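Inactive dihydropteroate synthase 2 (Mycobacterium tuberculosis, PDB 2VP8) probably binds the inhibitor dapsone but appears to have very low affinity for the pterin substrate, seems to lack dihydropteroate synthase activity, and probably plays no part in folate metabolism. Local coordinates at residues P36-D40 / R41-M45. Numbering follows the deposited sequence.
Sequences PVAGD and RALIM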
loop_
_atom_site.group_PDB
_atom_site.type_symbol
_atom_site.label_atom_id
_atom_site.label_comp_id
_atom_site.label_asym_id
_atom_site.label_seq_id
_atom_site.Cartn_x
_atom_site.Cartn_y
_atom_site.Cartn_z
ATOM N N PRO B 36 -25.422 -9.787 -1.925
ATOM C CA PRO B 36 -24.948 -8.559 -1.298
ATOM C C PRO B 36 -23.447 -8.615 -1.062
ATOM O O PRO B 36 -22.911 -9.630 -0.595
ATOM C CB PRO B 36 -25.701 -8.524 0.038
ATOM C CG PRO B 36 -26.234 -9.904 0.232
ATOM C CD PRO B 36 -26.489 -10.423 -1.134
ATOM N N VAL B 37 -22.785 -7.516 -1.390
ATOM C CA VAL B 37 -21.348 -7.443 -1.409
ATOM C C VAL B 37 -21.018 -5.979 -1.083
ATOM O O VAL B 37 -21.784 -5.077 -1.444
ATOM C CB VAL B 37 -20.843 -7.892 -2.810
ATOM C CG1 VAL B 37 -20.314 -6.719 -3.648
ATOM C CG2 VAL B 37 -19.813 -8.994 -2.696
ATOM N N ALA B 38 -19.905 -5.739 -0.384
ATOM C CA ALA B 38 -19.528 -4.374 0.012
ATOM C C ALA B 38 -19.585 -3.430 -1.177
ATOM O O ALA B 38 -19.179 -3.798 -2.271
ATOM C CB ALA B 38 -18.148 -4.363 0.627
ATOM N N GLY B 39 -20.105 -2.223 -0.968
ATOM C CA GLY B 39 -20.230 -1.231 -2.049
ATOM C C GLY B 39 -19.270 -0.052 -1.971
ATOM O O GLY B 39 -19.151 0.717 -2.921
ATOM N N ASP B 40 -18.578 0.081 -0.844
ATOM C CA ASP B 40 -17.726 1.239 -0.574
ATOM C C ASP B 40 -16.233 0.879 -0.520
ATOM O O ASP B 40 -15.432 1.612 0.066
ATOM C CB ASP B 40 -18.160 1.913 0.736
ATOM C CG ASP B 40 -18.086 0.969 1.937
ATOM O OD1 ASP B 40 -18.039 -0.272 1.750
ATOM O OD2 ASP B 40 -18.077 1.471 3.078
ATOM N N ARG B 41 -15.876 -0.257 -1.121
ATOM C CA ARG B 41 -14.491 -0.730 -1.192
ATOM C C ARG B 41 -14.389 -1.954 -2.098
ATOM O O ARG B 41 -15.408 -2.547 -2.477
ATOM C CB ARG B 41 -13.946 -1.086 0.198
ATOM C CG ARG B 41 -14.713 -2.182 0.912
ATOM C CD ARG B 41 -13.895 -2.830 2.020
ATOM N NE ARG B 41 -14.716 -3.666 2.903
ATOM C CZ ARG B 41 -15.132 -4.895 2.603
ATOM N NH1 ARG B 41 -14.812 -5.454 1.433
ATOM N NH2 ARG B 41 -15.878 -5.568 3.471
ATOM N N ALA B 42 -13.152 -2.314 -2.442
ATOM C CA ALA B 42 -12.847 -3.569 -3.100
ATOM C C ALA B 42 -13.268 -4.739 -2.199
ATOM O O ALA B 42 -13.344 -4.601 -0.971
ATOM C CB ALA B 42 -11.377 -3.641 -3.422
ATOM N N LEU B 43 -13.541 -5.883 -2.812
ATOM C CA LEU B 43 -14.110 -7.004 -2.091
ATOM C C LEU B 43 -13.069 -7.968 -1.599
ATOM O O LEU B 43 -11.967 -8.029 -2.142
ATOM C CB LEU B 43 -15.099 -7.762 -2.971
ATOM C CG LEU B 43 -16.097 -6.911 -3.748
ATOM C CD1 LEU B 43 -16.900 -7.814 -4.678
ATOM C CD2 LEU B 43 -16.969 -6.119 -2.779
ATOM N N ILE B 44 -13.444 -8.731 -0.575
ATOM C CA ILE B 44 -12.576 -9.719 0.057
ATOM C C ILE B 44 -13.133 -11.132 -0.116
ATOM O O ILE B 44 -14.283 -11.407 0.248
ATOM C CB ILE B 44 -12.441 -9.450 1.561
ATOM C CG1 ILE B 44 -11.953 -8.017 1.818
ATOM C CG2 ILE B 44 -11.512 -10.494 2.210
ATOM C CD1 ILE B 44 -12.198 -7.534 3.236
ATOM N N MET B 45 -12.311 -12.017 -0.674
ATOM C CA MET B 45 -12.600 -13.445 -0.747
ATOM C C MET B 45 -11.801 -14.151 0.355
ATOM O O MET B 45 -10.574 -14.135 0.355
ATOM C CB MET B 45 -12.238 -13.985 -2.127
ATOM C CG MET B 45 -12.388 -15.473 -2.284
ATOM S SD MET B 45 -11.728 -16.084 -3.856
ATOM C CE MET B 45 -13.211 -16.052 -4.857
#
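Val37 meets Leu43 through methyl groups alone, the two side chains running nearly perpendicular to each other. CG1 of Val37 lies 3.5 Å from CD2 of Leu43, while CG2 of Val37 sits 3.7 Å from CD1 of the same leucine, so both branches of each residue take part. In Leu43 a chi1 of -46° sets CG opposite the carbonyl carbon, which turns the fork back toward Val37 on the strand before the turn. Next along, Ala38 sends its methyl group over one face of the Arg41 guanidinium, where CB is 3.6 Å from CZ and displaced toward the rim; CD1 of Ile44 covers the opposite face. CB of Ala38 also grazes Leu43 CD2 at 4.0 Å. Polar bonds from its nitrogens fix the orientation of the guanidinium between these apolar groups: NH1 of Arg41 gives a bond to the carbonyl O of Ala42 (2.9 Å), almost exactly in the guanidinium plane, and also makes a salt bridge to Asp80, while NH2 bonds to the carbonyl O of Gly78. The carboxylate of Asp80 also accepts hydrogen bonds from the backbone N-H groups of Ala38 and Ile44, tying both arms of the turn to one carboxylate. Beyond Gly39 the chain turns back at Asp40, which is exposed; its OD1 is 4.9 Å from NE of Arg41, an attraction at most and no salt bridge. The turn links the short N-terminal hairpin, strands 30-32 and 35-37, to strand 43-49, the first strand of the TIM barrel that forms the pterin-binding fold of the DHPS family.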